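Long-range contacts in flagellin (Burkholderia pseudomallei, PDB 4CFI), which probably polymerises, as other bacterial flagellins do, into the helical filament of the flagellum, and carries immunoreactive epitopes: residues 101-107 with 235-240; 16-20 with 50-54. One frame throughout, in Å; residues are numbered along the deposited sequence.

Overall arrangement
From the N terminus the chain runs along helix 2-31, turns back and descends helix 37-60; contact 2 (16-20 with 50-54) closes this hairpin over 29 intervening residues. Strands 74-79 and 87-92 follow, and the loop beyond them opens contact 1, whose partner, 235-240, comes only after the three-stranded sheet and helices 160-167 and 197-213. Contact 1 therefore closes a far larger loop. The two loops follow in series, neither enclosing nor crossing the other, yet the contacts touch, their centres about 15 Å apart. Ile237 and Ala240 pack on Leu20, while Ile101 reaches Leu16 and Val54, uniting all three long helices.

Contact 1 of 2, residues 101-107 with 235-240; sequences IGGGMVQ and VSIDNA
Asn239 lays its side-chain amide against the glycine-rich loop, and its ND2, turned there by a CG anti to the carbonyl carbon (chi1 -70°), spans two carbonyls of that loop. The bond from Asn239 ND2 to Gly103 O is 2.8 Å and almost straight (175° at the hydrogen), with the acceptor in the amide plane. That from Asn239 ND2 to Met105 O, 2.9 Å, is more bent, and the nitrogen stands above the plane of the Met105 carbonyl. Both amide hydrogens are thus spent on the loop, while OD1 accepts from a water that also receives the backbone N-H of Gln107; together they should fix the rotation of the amide. In one of the two conformers of Gln107, a second water joins its OE1 to Asp238 OD2, whose carboxylate plane is turned 81° from the glutamine amide; Asp238 OD1 is taken by a salt bridge to Arg24.

One turn before Asn239, Val235 crosses Val106 at about a right angle, Val235 CG1 to Val106 CG2 at 3.6 Å. Near the start of 101-107, Gly102 lies close on the helix: its CA is 3.4 Å from Ser236 O in a CA-H...O contact, and its N is 3.6 Å from Ala240 CB. Ser236 OG bonds to Gln217 O. The loop, leading from strand 87-92 to strand 111-119, is thereby fastened to helix 227-257, with helix 2-31 packed against Ile237 and Ala240.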
loop_
_atom_site.group_PDB
_atom_site.type_symbol
_atom_site.label_atom_id
_atom_site.label_comp_id
_atom_site.label_asym_id
_atom_site.label_seq_id
_atom_site.Cartn_x
_atom_site.Cartn_y
_atom_site.Cartn_z
ATOM N N ILE A 101 8.214 7.896 1.107
ATOM C CA ILE A 101 7.055 7.633 0.250
ATOM C C ILE A 101 6.771 6.140 0.215
ATOM O O ILE A 101 7.639 5.332 0.545
ATOM C CB ILE A 101 7.223 8.203 -1.189
ATOM C CG1 ILE A 101 8.420 7.576 -1.934
ATOM C CG2 ILE A 101 7.359 9.719 -1.123
ATOM C CD1 ILE A 101 8.550 7.990 -3.396
ATOM N N GLY A 102 5.552 5.783 -0.178
ATOM C CA GLY A 102 5.087 4.426 -0.017
ATOM C C GLY A 102 4.788 4.147 1.438
ATOM O O GLY A 102 4.570 5.047 2.246
ATOM N N GLY A 103 4.741 2.872 1.797
ATOM C CA GLY A 103 4.283 2.499 3.127
ATOM C C GLY A 103 2.832 2.914 3.322
ATOM O O GLY A 103 2.048 3.007 2.371
ATOM N N GLY A 104 2.476 3.142 4.569
ATOM C CA GLY A 104 1.109 3.508 4.912
ATOM C C GLY A 104 0.139 2.349 4.884
ATOM O O GLY A 104 0.543 1.186 4.953
ATOM N N MET A 105 -1.157 2.686 4.821
ATOM C CA MET A 105 -2.227 1.702 4.867
ATOM C C MET A 105 -2.647 1.304 3.462
ATOM O O MET A 105 -2.573 2.102 2.537
ATOM C CB MET A 105 -3.438 2.277 5.632
ATOM C CG MET A 105 -3.137 2.643 7.082
ATOM S SD MET A 105 -4.498 3.470 7.923
ATOM C CE MET A 105 -4.710 4.962 6.948
ATOM N N VAL A 106 -3.135 0.080 3.314
ATOM C CA VAL A 106 -3.646 -0.370 2.027
ATOM C C VAL A 106 -4.944 0.378 1.691
ATOM O O VAL A 106 -5.814 0.520 2.541
ATOM C CB VAL A 106 -3.922 -1.880 2.048
ATOM C CG1 VAL A 106 -4.380 -2.342 0.670
ATOM C CG2 VAL A 106 -2.694 -2.689 2.463
ATOM N N GLN A 107 -5.057 0.888 0.469
ATOM C CA GLN A 107 -6.294 1.547 0.041
ATOM C C GLN A 107 -7.470 0.590 0.144
ATOM O O GLN A 107 -7.307 -0.614 0.025
ATOM C CB GLN A 107 -6.190 2.057 -1.389
ATOM C CG GLN A 107 -6.113 0.945 -2.418
ATOM C CD GLN A 107 -5.935 1.468 -3.827
ATOM O OE1 GLN A 107 -4.992 1.081 -4.518
ATOM N NE2 GLN A 107 -6.837 2.347 -4.260
ATOM N N VAL A 235 1.316 -2.673 -3.137
ATOM C CA VAL A 235 0.573 -1.743 -2.283
ATOM C C VAL A 235 1.383 -0.480 -2.048
ATOM O O VAL A 235 0.865 0.628 -2.166
ATOM C CB VAL A 235 0.263 -2.367 -0.890
ATOM C CG1 VAL A 235 -0.287 -1.329 0.095
ATOM C CG2 VAL A 235 -0.658 -3.565 -1.028
ATOM N N SER A 236 2.649 -0.642 -1.696
ATOM C CA SER A 236 3.504 0.499 -1.409
ATOM C C SER A 236 3.617 1.430 -2.601
ATOM O O SER A 236 3.549 2.657 -2.435
ATOM C CB SER A 236 4.889 0.023 -0.984
ATOM O OG SER A 236 5.691 1.100 -0.512
ATOM N N ILE A 237 3.804 0.877 -3.802
ATOM C CA ILE A 237 3.894 1.694 -5.009
ATOM C C ILE A 237 2.560 2.375 -5.326
ATOM O O ILE A 237 2.547 3.541 -5.735
ATOM C CB ILE A 237 4.397 0.868 -6.217
ATOM C CG1 ILE A 237 5.864 0.440 -6.004
ATOM C CG2 ILE A 237 4.211 1.636 -7.529
ATOM C CD1 ILE A 237 6.839 1.593 -5.984
ATOM N N ASP A 238 1.440 1.666 -5.169
ATOM C CA ASP A 238 0.147 2.324 -5.344
ATOM C C ASP A 238 0.064 3.585 -4.453
ATOM O O ASP A 238 -0.381 4.656 -4.890
ATOM C CB ASP A 238 -1.022 1.368 -5.042
ATOM C CG ASP A 238 -1.289 0.355 -6.149
ATOM O OD1 ASP A 238 -0.772 0.498 -7.279
ATOM O OD2 ASP A 238 -2.044 -0.594 -5.855
ATOM N N ASN A 239 0.501 3.453 -3.203
ATOM C CA ASN A 239 0.469 4.567 -2.263
ATOM C C ASN A 239 1.443 5.673 -2.627
ATOM O O ASN A 239 1.115 6.847 -2.530
ATOM C CB ASN A 239 0.714 4.061 -0.846
ATOM C CG ASN A 239 -0.450 3.238 -0.324
ATOM O OD1 ASN A 239 -1.499 3.121 -0.976
ATOM N ND2 ASN A 239 -0.280 2.660 0.831
ATOM N N ALA A 240 2.649 5.304 -3.033
ATOM C CA ALA A 240 3.639 6.296 -3.453
ATOM C C ALA A 240 3.150 7.074 -4.676
ATOM O O ALA A 240 3.310 8.293 -4.745
ATOM C CB ALA A 240 4.971 5.624 -3.740
HETATM O O HOH W 1 -2.865 0.642 -1.338
HETATM O O HOH W 2 -3.061 -0.958 -3.444
#

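Contact 2 of 2, residues 16-20 with 50-54; sequences LTNSL and QISEV
Leu16, in one of its two conformers, meets Val54 through one methyl branch: its CD1 lies 3.6 Å from Val54 CG2 and nearly as near CG1, so that it rests against both valine methyls. With CG anti to the backbone N (chi1 -179°), the leucine side chain carries this branch towards the neighbouring helix although its CB does not point there. Almost one turn on, Ser19 faces helix 37-60 and makes the polar link of the contact. Its hydroxyl donates to the side-chain carbonyl of Gln50, OG to OE1 2.7 Å, approaching nearly along the C=O axis. A bend in the glutamine at chi2 (-54°) folds the amide back to meet it. The same hydroxyl lies 3.4 Å from Glu53 CG, and the serine CB faces Val54 CG2 at 4.0 Å; the small residue is therefore bordered by the glutamine, the aliphatic part of the glutamate and the valine. The carboxylate of Glu53 engages Arg56 of its own helix in a salt bridge. Leu20 closes the series more loosely: its CB points away from helix 37-60, but CD2 comes to 4.4 Å from Val54 CG2, the methyl that Leu16 also touches.

The two segments run nearly antiparallel, their axes 161° apart in direction and 9.3 Å apart at closest approach, as expected of the helical hairpin in the N-terminal region of flagellin. Helix 227-257 packs against Leu16 and Leu20 through Val244 and Leu241, while the loop after strand 87-92 brings Met96, Ala98 and Ile101 to this pair of helices.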
loop_
_atom_site.group_PDB
_atom_site.type_symbol
_atom_site.label_atom_id
_atom_site.label_comp_id
_atom_site.label_asym_id
_atom_site.label_seq_id
_atom_site.Cartn_x
_atom_site.Cartn_y
_atom_site.Cartn_z
ATOM N N LEU A 16 9.992 10.619 -11.136
ATOM C CA LEU A 16 9.633 9.746 -10.044
ATOM C C LEU A 16 8.516 8.768 -10.465
ATOM O O LEU A 16 8.606 7.577 -10.181
ATOM C CB LEU A 16 9.246 10.606 -8.841
ATOM C CG LEU A 16 8.860 9.842 -7.587
ATOM C CD1 LEU A 16 9.884 8.770 -7.253
ATOM C CD2 LEU A 16 8.664 10.815 -6.433
ATOM N N THR A 17 7.495 9.256 -11.170
ATOM C CA THR A 17 6.426 8.386 -11.703
ATOM C C THR A 17 7.014 7.271 -12.580
ATOM O O THR A 17 6.583 6.115 -12.473
ATOM C CB THR A 17 5.394 9.219 -12.493
ATOM O OG1 THR A 17 4.708 10.077 -11.578
ATOM C CG2 THR A 17 4.379 8.340 -13.203
ATOM N N ASN A 18 7.954 7.598 -13.459
ATOM C CA ASN A 18 8.576 6.577 -14.305
ATOM C C ASN A 18 9.195 5.450 -13.449
ATOM O O ASN A 18 9.006 4.264 -13.737
ATOM C CB ASN A 18 9.628 7.183 -15.263
ATOM C CG ASN A 18 9.035 7.753 -16.571
ATOM O OD1 ASN A 18 8.916 7.035 -17.554
ATOM N ND2 ASN A 18 8.761 9.047 -16.605
ATOM N N SER A 19 9.940 5.815 -12.404
ATOM C CA SER A 19 10.621 4.807 -11.577
ATOM C C SER A 19 9.642 4.009 -10.720
ATOM O O SER A 19 9.819 2.802 -10.546
ATOM C CB SER A 19 11.715 5.416 -10.697
ATOM O OG SER A 19 12.898 5.676 -11.456
ATOM N N LEU A 20 8.607 4.666 -10.201
ATOM C CA LEU A 20 7.596 3.955 -9.405
ATOM C C LEU A 20 6.785 2.994 -10.284
ATOM O O LEU A 20 6.565 1.844 -9.878
ATOM C CB LEU A 20 6.688 4.948 -8.684
ATOM C CG LEU A 20 7.381 5.862 -7.666
ATOM C CD1 LEU A 20 6.437 6.956 -7.193
ATOM C CD2 LEU A 20 7.975 5.136 -6.466
ATOM N N GLN A 50 15.968 1.141 -9.377
ATOM C CA GLN A 50 14.909 2.155 -9.386
ATOM C C GLN A 50 14.863 2.932 -8.076
ATOM O O GLN A 50 14.620 4.143 -8.090
ATOM C CB GLN A 50 13.550 1.550 -9.727
ATOM C CG GLN A 50 13.470 0.956 -11.126
ATOM C CD GLN A 50 13.874 1.934 -12.198
ATOM O OE1 GLN A 50 13.422 3.087 -12.204
ATOM N NE2 GLN A 50 14.701 1.491 -13.136
ATOM N N ILE A 51 15.081 2.255 -6.953
ATOM C CA ILE A 51 15.135 2.931 -5.669
ATOM C C ILE A 51 16.275 3.962 -5.677
ATOM O O ILE A 51 16.108 5.083 -5.185
ATOM C CB ILE A 51 15.265 1.932 -4.502
ATOM C CG1 ILE A 51 13.994 1.078 -4.378
ATOM C CG2 ILE A 51 15.445 2.686 -3.202
ATOM C CD1 ILE A 51 14.128 -0.114 -3.444
ATOM N N SER A 52 17.420 3.593 -6.248
ATOM C CA SER A 52 18.541 4.528 -6.370
ATOM C C SER A 52 18.156 5.763 -7.197
ATOM O O SER A 52 18.519 6.894 -6.850
ATOM C CB SER A 52 19.775 3.837 -6.982
ATOM O OG SER A 52 20.285 2.818 -6.136
ATOM N N GLU A 53 17.407 5.557 -8.273
ATOM C CA GLU A 53 16.948 6.668 -9.091
ATOM C C GLU A 53 15.952 7.544 -8.333
ATOM O O GLU A 53 16.044 8.766 -8.433
ATOM C CB GLU A 53 16.407 6.152 -10.436
ATOM C CG GLU A 53 15.953 7.225 -11.415
ATOM C CD GLU A 53 17.037 8.134 -11.960
ATOM O OE1 GLU A 53 18.236 8.009 -11.658
ATOM O OE2 GLU A 53 16.650 9.007 -12.743
ATOM N N VAL A 54 15.039 6.947 -7.559
ATOM C CA VAL A 54 14.148 7.717 -6.686
ATOM C C VAL A 54 14.959 8.618 -5.748
ATOM O O VAL A 54 14.677 9.811 -5.619
ATOM C CB VAL A 54 13.218 6.780 -5.879
ATOM C CG1 VAL A 54 12.480 7.527 -4.784
ATOM C CG2 VAL A 54 12.224 6.084 -6.798
#